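Local structure of putative membrane anchored protein (Corynebacterium diphtheriae, 3LSO) at residues Y41-K46 and N78-G83; I197-S202 and V209-T214; Q228-H233 and T263-D268; S298-I303 and I446-F451; G341-E346 and M428-V433. The protein is of unknown function but forms an elongated, all-beta structure that is probably membrane-anchored and displayed on the outer side of the membrane. All blocks are in the same frame, centred on the assembly; numbering follows the deposited sequence.

Interaction 1. Residues Y41-K46 and N78-G83; sequences YKFNQK and NDNLSG
With CG between the backbone N and the carbonyl carbon (chi1 70°), Phe43 lifts its ring off the strand toward the turn at 78-83, while Tyr41 and Asn78 both set CG anti to the backbone N. Asn80 answers Phe43 from the turn. Its CB lies over the centre of the phenyl face, 3.6 Å from the centroid and only 3° off the ring normal, which makes a CH-pi contact. The amide beyond it lies almost flat on the same ring, the planes 9° apart, with Asn80 CG 3.5 Å from Phe43 CG. Asn78 meets the ring differently: its ND2 comes obliquely to the tip, close to CE1. A little farther along, Leu81 CD2 lies 4.3 Å from Phe43 CZ. The oxygen of the stacked amide, Asn80 OD1, is 3.0 Å from Tyr41 OH, with the phenol turned nearly perpendicular to the amide.

A bond from Leu81 N to Asn78 O closes the 3-10 turn from which both asparagines reach the strand. Behind Phe43, backbone bonds join strand 41-54 to strand 25-36, where Cys32 is tied to Cys176 by a disulfide. This partly exposed patch of the DIP2116-like N-terminal domain thus joins strand to loop chiefly by dispersion and the weak polarity of an amide stacked on an aromatic face.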
# COMPACT_ATOMS: atom_id res chain seq x y z
N TYR B 41 -52.32 26.11 -24.24
CA TYR B 41 -52.45 24.74 -24.72
C TYR B 41 -51.65 23.84 -23.76
O TYR B 41 -50.44 23.73 -23.86
CB TYR B 41 -51.94 24.63 -26.18
CG TYR B 41 -52.39 23.40 -26.94
CD1 TYR B 41 -53.58 23.41 -27.68
CD2 TYR B 41 -51.62 22.22 -26.94
CE1 TYR B 41 -54.00 22.27 -28.39
CE2 TYR B 41 -52.03 21.09 -27.65
CZ TYR B 41 -53.21 21.12 -28.37
OH TYR B 41 -53.64 20.00 -29.07
N LYS B 42 -52.34 23.23 -22.81
CA LYS B 42 -51.69 22.41 -21.80
C LYS B 42 -52.16 20.98 -21.96
O LYS B 42 -53.36 20.72 -21.99
CB LYS B 42 -51.99 22.94 -20.39
CG LYS B 42 -51.40 24.32 -20.12
CD LYS B 42 -51.59 24.84 -18.69
CE LYS B 42 -50.62 26.00 -18.45
NZ LYS B 42 -50.98 26.94 -17.35
N PHE B 43 -51.22 20.06 -22.15
CA PHE B 43 -51.52 18.65 -22.00
C PHE B 43 -50.39 17.95 -21.22
O PHE B 43 -49.43 18.61 -20.79
CB PHE B 43 -51.89 17.98 -23.35
CG PHE B 43 -50.74 17.84 -24.31
CD1 PHE B 43 -50.03 16.64 -24.38
CD2 PHE B 43 -50.36 18.89 -25.13
CE1 PHE B 43 -48.94 16.51 -25.25
CE2 PHE B 43 -49.28 18.77 -26.01
CZ PHE B 43 -48.57 17.56 -26.07
N ASN B 44 -50.47 16.64 -21.08
CA ASN B 44 -49.96 15.99 -19.89
C ASN B 44 -49.85 14.48 -20.11
O ASN B 44 -50.85 13.83 -20.42
CB ASN B 44 -51.00 16.30 -18.80
CG ASN B 44 -50.65 15.74 -17.48
OD1 ASN B 44 -49.63 16.10 -16.91
ND2 ASN B 44 -51.49 14.86 -16.97
N GLN B 45 -48.65 13.92 -19.97
CA GLN B 45 -48.48 12.49 -20.26
C GLN B 45 -47.47 11.74 -19.41
O GLN B 45 -46.29 12.09 -19.38
CB GLN B 45 -48.15 12.28 -21.74
CG GLN B 45 -48.59 10.91 -22.27
CD GLN B 45 -47.87 10.51 -23.54
OE1 GLN B 45 -46.89 11.15 -23.95
NE2 GLN B 45 -48.33 9.43 -24.17
N LYS B 46 -47.93 10.68 -18.76
CA LYS B 46 -47.07 9.77 -18.01
C LYS B 46 -46.27 8.91 -18.97
O LYS B 46 -46.79 8.46 -19.99
CB LYS B 46 -47.88 8.88 -17.07
CG LYS B 46 -48.09 9.45 -15.67
CD LYS B 46 -48.62 8.42 -14.68
CE LYS B 46 -50.10 8.12 -14.91
NZ LYS B 46 -50.87 9.38 -15.11
N ASN B 78 -49.34 10.22 -29.12
CA ASN B 78 -50.28 11.13 -28.48
C ASN B 78 -51.10 11.89 -29.53
O ASN B 78 -50.55 12.45 -30.46
CB ASN B 78 -49.53 12.09 -27.56
CG ASN B 78 -50.43 12.80 -26.57
OD1 ASN B 78 -51.34 12.22 -26.01
ND2 ASN B 78 -50.16 14.05 -26.33
N ASP B 79 -52.42 11.88 -29.36
CA ASP B 79 -53.33 12.57 -30.28
C ASP B 79 -53.10 14.07 -30.30
O ASP B 79 -53.44 14.75 -31.28
CB ASP B 79 -54.79 12.28 -29.90
CG ASP B 79 -55.42 11.17 -30.74
OD1 ASP B 79 -54.69 10.46 -31.46
OD2 ASP B 79 -56.66 11.02 -30.68
N ASN B 80 -52.52 14.60 -29.23
CA ASN B 80 -52.17 16.01 -29.15
C ASN B 80 -51.08 16.46 -30.11
O ASN B 80 -50.72 17.64 -30.15
CB ASN B 80 -51.75 16.35 -27.73
CG ASN B 80 -52.91 16.72 -26.87
OD1 ASN B 80 -53.50 17.78 -27.06
ND2 ASN B 80 -53.25 15.86 -25.91
N LEU B 81 -50.56 15.51 -30.89
CA LEU B 81 -49.52 15.77 -31.90
C LEU B 81 -50.02 15.60 -33.35
O LEU B 81 -49.28 15.85 -34.30
CB LEU B 81 -48.31 14.86 -31.65
CG LEU B 81 -47.83 14.66 -30.20
CD1 LEU B 81 -47.05 13.34 -30.07
CD2 LEU B 81 -47.02 15.84 -29.65
N SER B 82 -51.27 15.18 -33.51
CA SER B 82 -51.88 15.06 -34.84
C SER B 82 -51.78 16.38 -35.59
O SER B 82 -52.03 17.46 -35.03
CB SER B 82 -53.35 14.60 -34.73
N GLY B 83 -51.38 16.30 -36.86
CA GLY B 83 -51.43 17.44 -37.77
C GLY B 83 -50.15 18.24 -38.00
O GLY B 83 -50.12 19.07 -38.90

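Interaction 2. Residues I197-S202 and V209-T214; sequences ITAPES and VQITAT
Ile197 and Ile211 put their side chains on the same side of this antiparallel pair and cross obliquely, with CG2 of Ile197 4.1 Å from CG2 of Ile211. Both carry CG2 anti to the backbone N, which lets these two branches meet. The longer arm of Ile211 turns across toward the partner segment, bringing its CD1 to 3.6 Å from Ala199 CB. Beyond the paired residues the chain at Pro200 diverges, yet the proline ring still crosses Val209 obliquely, its CD 3.8 Å from Val209 CG1.

Strand 196-198 is an outermost strand of a three-stranded antiparallel sheet, and the isoleucines face strands 258-267 and 278-285 of a second sheet, an arrangement consistent with a beta sandwich. Thr198 and Thr212 form a hydrogen-bonded pair whose side chains stand on the reverse face: Thr198 N donates to Thr212 O at 2.6 Å, and Thr212 N to Thr198 O at 2.9 Å. Both donors lie in the carbonyl planes. The CB atoms of Thr198 and Thr212 stand 4.1 Å apart, and each OG1 is placed anti to its own carbonyl carbon. That torsion takes the hydroxyl of Thr212 to a hydrogen bond with Ser249 OG on the next strand, 247-253.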
# COMPACT_ATOMS: atom_id res chain seq x y z
N ILE B 197 7.71 5.70 0.04
CA ILE B 197 9.09 5.73 0.50
C ILE B 197 9.86 4.50 0.05
O ILE B 197 9.31 3.39 0.02
CB ILE B 197 9.15 5.85 2.03
CG1 ILE B 197 8.57 7.18 2.48
CG2 ILE B 197 10.57 5.71 2.52
CD1 ILE B 197 8.91 7.55 3.90
N THR B 198 11.12 4.69 -0.30
CA THR B 198 11.96 3.57 -0.68
C THR B 198 13.12 3.49 0.28
O THR B 198 13.91 4.43 0.42
CB THR B 198 12.43 3.66 -2.14
OG1 THR B 198 11.28 3.64 -2.98
CG2 THR B 198 13.34 2.47 -2.49
N ALA B 199 13.21 2.35 0.94
CA ALA B 199 14.22 2.13 1.97
C ALA B 199 14.61 0.68 1.92
O ALA B 199 13.80 -0.16 1.54
CB ALA B 199 13.64 2.48 3.31
N PRO B 200 15.86 0.36 2.30
CA PRO B 200 16.24 -1.04 2.26
C PRO B 200 15.34 -1.85 3.17
O PRO B 200 14.66 -1.28 4.02
CB PRO B 200 17.67 -1.03 2.80
CG PRO B 200 18.16 0.34 2.57
CD PRO B 200 16.96 1.20 2.79
N GLU B 201 15.33 -3.16 2.98
CA GLU B 201 14.53 -4.06 3.81
C GLU B 201 15.04 -4.08 5.28
O GLU B 201 14.26 -4.25 6.22
CB GLU B 201 14.52 -5.46 3.16
CG GLU B 201 13.24 -6.27 3.37
CD GLU B 201 13.51 -7.68 3.97
OE1 GLU B 201 13.41 -8.68 3.22
OE2 GLU B 201 13.84 -7.78 5.20
N SER B 202 16.35 -3.87 5.45
CA SER B 202 17.06 -3.80 6.75
C SER B 202 18.35 -3.03 6.56
O SER B 202 18.86 -2.91 5.45
CB SER B 202 17.45 -5.18 7.25
OG SER B 202 16.41 -6.11 7.03
N VAL B 209 22.70 4.84 4.47
CA VAL B 209 21.42 4.24 4.12
C VAL B 209 20.64 5.21 3.25
O VAL B 209 20.24 6.28 3.70
CB VAL B 209 20.58 3.91 5.37
CG1 VAL B 209 19.20 3.38 4.97
CG2 VAL B 209 21.33 2.93 6.26
N GLN B 210 20.45 4.82 1.99
CA GLN B 210 19.74 5.66 1.04
C GLN B 210 18.24 5.57 1.27
O GLN B 210 17.69 4.49 1.42
CB GLN B 210 20.11 5.29 -0.41
CG GLN B 210 19.65 6.33 -1.42
CD GLN B 210 20.41 6.30 -2.74
OE1 GLN B 210 21.62 6.05 -2.76
NE2 GLN B 210 19.72 6.58 -3.83
N ILE B 211 17.59 6.73 1.31
CA ILE B 211 16.15 6.80 1.47
C ILE B 211 15.61 7.67 0.36
O ILE B 211 16.15 8.74 0.09
CB ILE B 211 15.76 7.45 2.82
CG1 ILE B 211 16.29 6.66 4.00
CG2 ILE B 211 14.26 7.54 2.94
CD1 ILE B 211 15.90 5.24 4.00
N THR B 212 14.52 7.23 -0.26
CA THR B 212 13.95 7.91 -1.42
C THR B 212 12.43 8.05 -1.33
O THR B 212 11.71 7.07 -1.12
CB THR B 212 14.38 7.17 -2.69
OG1 THR B 212 15.75 7.49 -2.95
CG2 THR B 212 13.55 7.56 -3.90
N ALA B 213 11.94 9.28 -1.47
CA ALA B 213 10.50 9.56 -1.51
C ALA B 213 10.05 9.83 -2.94
O ALA B 213 10.55 10.76 -3.58
CB ALA B 213 10.17 10.75 -0.62
N THR B 214 9.13 9.01 -3.47
CA THR B 214 8.56 9.30 -4.78
C THR B 214 7.37 10.24 -4.61
O THR B 214 6.50 10.00 -3.76
CB THR B 214 8.16 8.01 -5.52

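Interaction 3. Residues Q228-H233 and T263-D268; sequences QFFVNH and TARFID
The ring of Phe230 is met at its edge: Thr263 O lies in its plane, 3.8 Å from Phe230 CD2, and Arg265 CB approaches Phe230 CE2 at 4.0 Å. CG anti to the carbonyl carbon (chi1 -66°) lays the ring along these two residues. The guanidinium of Arg265 stands 71° from it, so the groups are not stacked. His233 likewise turns an edge to its neighbour, CD2 lying 3.8 Å from Thr263 OG1, while Phe229, on the other face, comes obliquely to Ala264 CB.

Strands 226-231 and 258-267 are antiparallel neighbours in a mixed five-stranded sheet, and Phe229 and Ala264 pack on strand 208-214 of the facing sheet. Gln228 pairs with Arg265 and Phe230 with Thr263 through two hydrogen bonds each. Past the strand end a water accepts from His233 N at 2.8 Å and donates to Thr263 OG1 at 2.9 Å.

Glu279 OE2 bonds both Thr263 OG1 and His233 NE2, and His233 ND1 bonds Pro459 O. Arg265 forms a salt bridge to Asp277 and also reaches Pro462 O. An acceptor at each ring nitrogen would be consistent with a doubly protonated His233 whose charge Glu279 could offset, as Asp277 does for Arg265.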
# COMPACT_ATOMS: atom_id res chain seq x y z
N GLN B 228 10.74 16.95 3.38
CA GLN B 228 11.36 16.85 4.68
C GLN B 228 11.27 15.43 5.19
O GLN B 228 10.18 14.87 5.31
CB GLN B 228 10.69 17.77 5.69
CG GLN B 228 11.35 17.69 7.06
CD GLN B 228 12.80 18.17 7.05
OE1 GLN B 228 13.74 17.37 7.01
NE2 GLN B 228 12.98 19.49 7.05
N PHE B 229 12.42 14.84 5.48
CA PHE B 229 12.44 13.49 6.03
C PHE B 229 12.46 13.55 7.54
O PHE B 229 12.87 14.56 8.12
CB PHE B 229 13.65 12.72 5.51
CG PHE B 229 13.55 12.35 4.06
CD1 PHE B 229 14.10 13.16 3.09
CD2 PHE B 229 12.88 11.21 3.67
CE1 PHE B 229 14.00 12.82 1.76
CE2 PHE B 229 12.78 10.87 2.35
CZ PHE B 229 13.35 11.68 1.40
N PHE B 230 11.99 12.48 8.16
CA PHE B 230 12.04 12.38 9.60
C PHE B 230 12.49 10.99 9.97
O PHE B 230 12.13 10.00 9.32
CB PHE B 230 10.66 12.59 10.20
CG PHE B 230 10.13 13.97 10.03
CD1 PHE B 230 10.18 14.88 11.07
CD2 PHE B 230 9.51 14.35 8.84
CE1 PHE B 230 9.65 16.16 10.93
CE2 PHE B 230 8.98 15.64 8.69
CZ PHE B 230 9.06 16.54 9.74
N VAL B 231 13.29 10.92 11.03
CA VAL B 231 13.66 9.65 11.61
C VAL B 231 13.07 9.71 13.00
O VAL B 231 13.24 10.71 13.70
CB VAL B 231 15.19 9.45 11.67
CG1 VAL B 231 15.50 8.16 12.37
CG2 VAL B 231 15.77 9.40 10.29
N ASN B 232 12.35 8.66 13.37
CA ASN B 232 11.67 8.62 14.65
C ASN B 232 11.05 9.94 15.04
O ASN B 232 11.24 10.45 16.15
CB ASN B 232 12.60 8.07 15.73
CG ASN B 232 12.66 6.54 15.73
OD1 ASN B 232 12.17 5.86 14.81
ND2 ASN B 232 13.24 5.99 16.76
N HIS B 233 10.30 10.48 14.08
CA HIS B 233 9.50 11.72 14.20
C HIS B 233 10.27 13.02 14.48
O HIS B 233 9.69 14.01 14.99
CB HIS B 233 8.30 11.54 15.13
CG HIS B 233 7.25 10.61 14.59
ND1 HIS B 233 6.14 10.22 15.32
CD2 HIS B 233 7.14 9.99 13.39
CE1 HIS B 233 5.40 9.42 14.59
NE2 HIS B 233 5.98 9.26 13.41
N THR B 263 9.70 9.00 7.98
CA THR B 263 8.55 9.76 7.52
C THR B 263 9.03 10.73 6.46
O THR B 263 10.11 11.34 6.61
CB THR B 263 7.86 10.48 8.68
OG1 THR B 263 7.52 9.51 9.69
CG2 THR B 263 6.58 11.14 8.20
N ALA B 264 8.25 10.84 5.38
CA ALA B 264 8.52 11.79 4.30
C ALA B 264 7.34 12.72 4.23
O ALA B 264 6.17 12.28 4.29
CB ALA B 264 8.69 11.07 2.98
N ARG B 265 7.64 14.02 4.10
CA ARG B 265 6.63 15.07 4.12
C ARG B 265 6.90 16.05 3.00
O ARG B 265 8.01 16.57 2.88
CB ARG B 265 6.65 15.79 5.47
CG ARG B 265 5.91 17.10 5.45
CD ARG B 265 5.63 17.64 6.84
NE ARG B 265 4.61 16.84 7.51
CZ ARG B 265 4.28 16.97 8.78
NH1 ARG B 265 4.88 17.89 9.53
NH2 ARG B 265 3.36 16.19 9.32
N PHE B 266 5.88 16.30 2.18
CA PHE B 266 5.99 17.25 1.07
C PHE B 266 5.82 18.70 1.55
O PHE B 266 4.87 19.03 2.26
CB PHE B 266 5.00 16.91 -0.05
CG PHE B 266 5.22 17.70 -1.31
CD1 PHE B 266 6.33 17.47 -2.11
CD2 PHE B 266 4.29 18.66 -1.72
CE1 PHE B 266 6.53 18.21 -3.30
CE2 PHE B 266 4.47 19.39 -2.90
CZ PHE B 266 5.59 19.17 -3.70
N ILE B 267 6.79 19.54 1.16
CA ILE B 267 6.75 20.99 1.37
C ILE B 267 6.46 21.67 0.04
O ILE B 267 7.06 21.33 -0.98
CB ILE B 267 8.08 21.56 1.96
CG1 ILE B 267 8.37 20.99 3.36
CG2 ILE B 267 8.07 23.09 1.99
CD1 ILE B 267 7.38 21.42 4.47
N ASP B 268 5.53 22.62 0.07
CA ASP B 268 5.07 23.32 -1.13
C ASP B 268 6.00 24.47 -1.53
O ASP B 268 6.75 24.99 -0.70
CB ASP B 268 3.70 23.91 -0.83
CG ASP B 268 2.73 23.67 -1.92
OD1 ASP B 268 3.10 22.95 -2.88
OD2 ASP B 268 1.59 24.18 -1.83
O HOH W 1 9.86 9.63 11.46

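Interaction 4. Residues S298-I303 and I446-F451; sequences SYTGLI and IPETAF
Van der Waals contacts, many of them between side-chain carbons and backbone, carry this meeting, for strand 298-303 and the corner at 446-451 share no hydrogen bond. Ile446, with CG1 anti to the carbonyl carbon, lays both branches against the strand: CD1 comes to 3.5 Å from Thr300 O, and CG2 packs on the Thr300-Gly301 peptide. Its CG1 also meets Tyr299 CB at 4.2 Å. Gly301 has no side chain, and the methyl CG2 of Thr449 closes on it as well, 4.0 Å from Gly301 CA. Farther on, Ile303 extends CG1 anti to its backbone N, so that CD1 reaches past Thr449 to Phe451, 3.9 Å from Phe451 CD2. These two side chains cross at about a right angle. Glu448 contributes its aliphatic part, CB lying 3.6 Å from Gly301 O while CG crosses the Thr300 side chain.

Within the two segments, the polar bonds lie in the corner itself. Two overlapping type I turns, from Ile446 and from Pro447, swing the chain round, and Ile446 O is gripped twice by Thr449, through N and OG1, each at 2.9 Å. OG1 sits in the crowded position between the backbone N and carbonyl carbon (chi1 73°), and CG2, anti to the carbonyl carbon, faces Gly301. That OG1 also hydrogen-bonds Phe429 N on strand 425-435.

Strand 298-303 is an outermost strand of a four-stranded antiparallel sheet, bonded to 321-329. The corner interrupts strand 440-453, which runs beside 425-435 in another sheet. Phe451 reaches on to the ring of Tyr427 and to Ala314 on strand 314-316.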
# COMPACT_ATOMS: atom_id res chain seq x y z
N SER B 298 21.51 -23.50 3.89
CA SER B 298 20.75 -22.38 4.38
C SER B 298 20.27 -22.68 5.80
O SER B 298 20.37 -23.83 6.23
CB SER B 298 19.65 -21.99 3.38
OG SER B 298 18.49 -22.78 3.54
N TYR B 299 19.82 -21.65 6.51
CA TYR B 299 19.55 -21.73 7.94
C TYR B 299 18.17 -21.21 8.33
O TYR B 299 17.57 -20.36 7.67
CB TYR B 299 20.61 -20.91 8.69
CG TYR B 299 22.01 -21.32 8.36
CD1 TYR B 299 22.55 -21.02 7.14
CD2 TYR B 299 22.80 -22.00 9.29
CE1 TYR B 299 23.83 -21.41 6.80
CE2 TYR B 299 24.10 -22.41 8.98
CZ TYR B 299 24.60 -22.10 7.72
OH TYR B 299 25.87 -22.47 7.35
N THR B 300 17.67 -21.72 9.45
CA THR B 300 16.46 -21.20 10.10
C THR B 300 16.66 -21.27 11.64
O THR B 300 17.76 -21.64 12.12
CB THR B 300 15.18 -21.94 9.62
OG1 THR B 300 14.04 -21.41 10.31
CG2 THR B 300 15.23 -23.39 9.95
N GLY B 301 15.63 -20.90 12.40
CA GLY B 301 15.76 -20.89 13.84
C GLY B 301 14.44 -20.65 14.52
O GLY B 301 13.40 -20.60 13.86
N LEU B 302 14.48 -20.53 15.84
CA LEU B 302 13.31 -20.32 16.66
C LEU B 302 13.79 -19.55 17.86
O LEU B 302 14.89 -19.81 18.36
CB LEU B 302 12.77 -21.66 17.17
CG LEU B 302 12.10 -22.67 16.24
CD1 LEU B 302 12.17 -24.11 16.79
CD2 LEU B 302 10.67 -22.26 15.98
N ILE B 303 12.99 -18.58 18.29
CA ILE B 303 13.18 -17.97 19.60
C ILE B 303 11.87 -18.10 20.36
O ILE B 303 10.82 -17.79 19.83
CB ILE B 303 13.63 -16.51 19.52
CG1 ILE B 303 13.68 -15.90 20.92
CG2 ILE B 303 12.68 -15.71 18.66
CD1 ILE B 303 14.67 -14.76 21.05
N ILE B 446 20.80 -15.37 12.29
CA ILE B 446 19.56 -16.06 11.95
C ILE B 446 18.42 -15.13 12.27
O ILE B 446 18.08 -14.94 13.44
CB ILE B 446 19.45 -17.46 12.63
CG1 ILE B 446 20.46 -18.42 12.01
CG2 ILE B 446 18.08 -18.08 12.41
CD1 ILE B 446 20.59 -19.67 12.75
N PRO B 447 17.84 -14.49 11.24
CA PRO B 447 16.78 -13.51 11.48
C PRO B 447 15.57 -14.15 12.12
O PRO B 447 14.70 -13.44 12.58
CB PRO B 447 16.39 -13.03 10.06
CG PRO B 447 17.52 -13.43 9.18
CD PRO B 447 18.17 -14.63 9.81
N GLU B 448 15.48 -15.48 12.14
CA GLU B 448 14.31 -16.11 12.75
C GLU B 448 14.46 -16.19 14.27
O GLU B 448 13.54 -16.65 14.95
CB GLU B 448 14.04 -17.50 12.17
CG GLU B 448 13.55 -17.50 10.74
CD GLU B 448 14.63 -17.15 9.71
OE1 GLU B 448 15.80 -16.86 10.08
OE2 GLU B 448 14.30 -17.16 8.50
N THR B 449 15.60 -15.72 14.78
CA THR B 449 15.80 -15.67 16.22
C THR B 449 15.78 -14.22 16.73
O THR B 449 16.03 -13.96 17.90
CB THR B 449 17.12 -16.39 16.62
OG1 THR B 449 18.27 -15.60 16.24
CG2 THR B 449 17.19 -17.78 15.98
N ALA B 450 15.44 -13.28 15.86
CA ALA B 450 15.57 -11.86 16.21
C ALA B 450 14.66 -11.43 17.35
O ALA B 450 13.50 -11.86 17.39
CB ALA B 450 15.29 -10.99 14.99
N PHE B 451 15.15 -10.59 18.25
CA PHE B 451 14.30 -10.01 19.27
C PHE B 451 14.59 -8.53 19.42
O PHE B 451 15.68 -8.08 19.09
CB PHE B 451 14.46 -10.75 20.61
CG PHE B 451 15.83 -10.60 21.26
CD1 PHE B 451 16.10 -9.54 22.11
CD2 PHE B 451 16.81 -11.55 21.05
CE1 PHE B 451 17.31 -9.42 22.71
CE2 PHE B 451 18.03 -11.43 21.66
CZ PHE B 451 18.28 -10.36 22.49

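Interaction 5. Residues G341-E346 and M428-V433; sequences GINAPE and MFQMGV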
# COMPACT_ATOMS: atom_id res chain seq x y z
N GLY B 341 26.91 -24.63 16.68
CA GLY B 341 26.54 -24.11 17.99
C GLY B 341 25.87 -22.78 17.83
O GLY B 341 26.04 -22.13 16.78
N ILE B 342 25.10 -22.38 18.85
CA ILE B 342 24.51 -21.03 18.88
C ILE B 342 25.47 -20.01 19.51
O ILE B 342 26.01 -20.25 20.60
CB ILE B 342 23.20 -21.01 19.68
CG1 ILE B 342 22.14 -21.83 18.97
CG2 ILE B 342 22.71 -19.56 19.90
CD1 ILE B 342 21.27 -22.61 19.94
N ASN B 343 25.65 -18.87 18.84
CA ASN B 343 26.47 -17.75 19.32
C ASN B 343 25.56 -16.55 19.59
O ASN B 343 24.92 -16.01 18.68
CB ASN B 343 27.52 -17.36 18.28
CG ASN B 343 28.50 -16.27 18.77
OD1 ASN B 343 29.26 -16.48 19.71
ND2 ASN B 343 28.50 -15.13 18.12
N ALA B 344 25.50 -16.12 20.84
CA ALA B 344 24.48 -15.17 21.25
C ALA B 344 24.99 -13.75 21.12
O ALA B 344 26.20 -13.54 21.11
CB ALA B 344 24.09 -15.48 22.69
N PRO B 345 24.09 -12.76 21.04
CA PRO B 345 24.57 -11.41 21.14
C PRO B 345 25.54 -11.29 22.28
O PRO B 345 25.43 -11.99 23.29
CB PRO B 345 23.32 -10.64 21.50
CG PRO B 345 22.25 -11.37 20.84
CD PRO B 345 22.63 -12.81 20.94
N GLU B 346 26.49 -10.40 22.11
CA GLU B 346 27.43 -10.07 23.16
C GLU B 346 26.67 -9.68 24.44
O GLU B 346 25.69 -8.94 24.39
CB GLU B 346 28.29 -8.90 22.65
CG GLU B 346 29.71 -8.81 23.20
CD GLU B 346 30.34 -7.40 22.97
OE1 GLU B 346 30.33 -6.89 21.81
OE2 GLU B 346 30.86 -6.82 23.96
N MSE B 428 19.89 -10.64 17.16
CA MSE B 428 19.63 -11.98 16.64
C MSE B 428 20.62 -12.92 17.26
O MSE B 428 21.70 -12.51 17.67
CB MSE B 428 19.90 -12.06 15.15
CG MSE B 428 18.78 -11.63 14.23
SE MSE B 428 19.56 -11.39 12.48
CE MSE B 428 20.62 -9.83 12.86
N PHE B 429 20.29 -14.20 17.27
CA PHE B 429 21.30 -15.19 17.55
C PHE B 429 22.01 -15.64 16.27
O PHE B 429 21.48 -15.49 15.16
CB PHE B 429 20.68 -16.35 18.31
CG PHE B 429 20.22 -15.97 19.67
CD1 PHE B 429 21.01 -16.19 20.77
CD2 PHE B 429 19.00 -15.34 19.85
CE1 PHE B 429 20.59 -15.83 22.02
CE2 PHE B 429 18.57 -14.97 21.13
CZ PHE B 429 19.37 -15.22 22.21
N GLN B 430 23.22 -16.18 16.42
CA GLN B 430 23.94 -16.70 15.26
C GLN B 430 24.17 -18.17 15.42
O GLN B 430 24.18 -18.69 16.54
CB GLN B 430 25.29 -16.00 15.15
CG GLN B 430 25.20 -14.49 14.91
CD GLN B 430 26.56 -13.83 14.83
OE1 GLN B 430 27.47 -14.15 15.60
NE2 GLN B 430 26.71 -12.90 13.91
N MSE B 431 24.39 -18.86 14.30
CA MSE B 431 24.95 -20.23 14.35
C MSE B 431 26.40 -20.17 13.94
O MSE B 431 26.75 -19.53 12.92
CB MSE B 431 24.21 -21.18 13.41
CG MSE B 431 24.35 -22.67 13.78
SE MSE B 431 23.35 -23.76 12.51
CE MSE B 431 23.07 -25.30 13.61
N GLY B 432 27.25 -20.81 14.74
CA GLY B 432 28.64 -21.06 14.37
C GLY B 432 28.66 -22.37 13.58
O GLY B 432 27.97 -23.32 13.96
N VAL B 433 29.39 -22.43 12.47
CA VAL B 433 29.49 -23.68 11.72
C VAL B 433 30.91 -23.93 11.28
O VAL B 433 31.64 -23.01 10.94
CB VAL B 433 28.59 -23.70 10.49
CG1 VAL B 433 27.20 -23.54 10.90
CG2 VAL B 433 28.94 -22.55 9.58
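Gln430 O is gripped twice, by one hydrogen bond and one CA-H...O contact, as is Gly341 O. Asn343 N donates to Gln430 O at 2.7 Å along a nearly straight path of 171°, although it comes from 35° above the carbonyl plane. Ile342 CA, on the neighbouring residue, adds its contact to Gln430 O at 3.3 Å. Gln430 N closes the same pair by bonding Asn343 O, and two residues along Gly341 pairs with Gly432, whose N reaches Gly341 O at 2.7 Å, nearly along the C=O axis.

Above the Asn343-Gln430 pair the side chains repeat the bond. Asn343, with CG anti to the backbone N, lies alongside the extended Gln430 side chain, pointing the same way, and its ND2 donates to Gln430 OE1 at 2.9 Å. The amide planes are turned 30° apart, and the acceptor stays close to the plane of the asparagine amide. Asn343 OD1 accepts from Asn390 N, so both ends of this amide are used and its rotation is fixed.

Ile342 lies on the opposite face, with Met431, and its CG2 touches Phe429 CD1 obliquely. Phe429, its CG anti to the carbonyl carbon, presents a face to Pro345 CD in a CH-pi contact, 4.0 Å from the ring centroid and offset toward the rim. Ala344 CB comes to Phe429 CE1 at 3.6 Å.

Strand 425-435 lies between 335-343 and 440-453 in an all-strand domain without helices. Ile342, Phe429 and Met431 pack against strands 321-329 and 410-417 of a second sheet, as in a beta sandwich, where Phe416 meets the Phe429 ring.

The five contacts fall into three places along an elongated chain. Interaction 1 stands alone in the N-terminal domain, its centre about 69 Å from that of interaction 3 and about 94 Å from that of interaction 5. Interactions 2 and 3, with centres about 13 Å apart, lie in two facing sheets, consistent with one beta sandwich: Ile197 CD1 packs on Ala264 CB, and Ile211 and Ala213 on the Phe229 ring. Interactions 4 and 5, about 10 Å between centres, share neighbouring strands, and Thr449 OG1 probably bonds Phe429 N. Interactions 2 and 4 come within about 8 Å at their nearest atoms without touching. No active site or ligand is known to which they could be related.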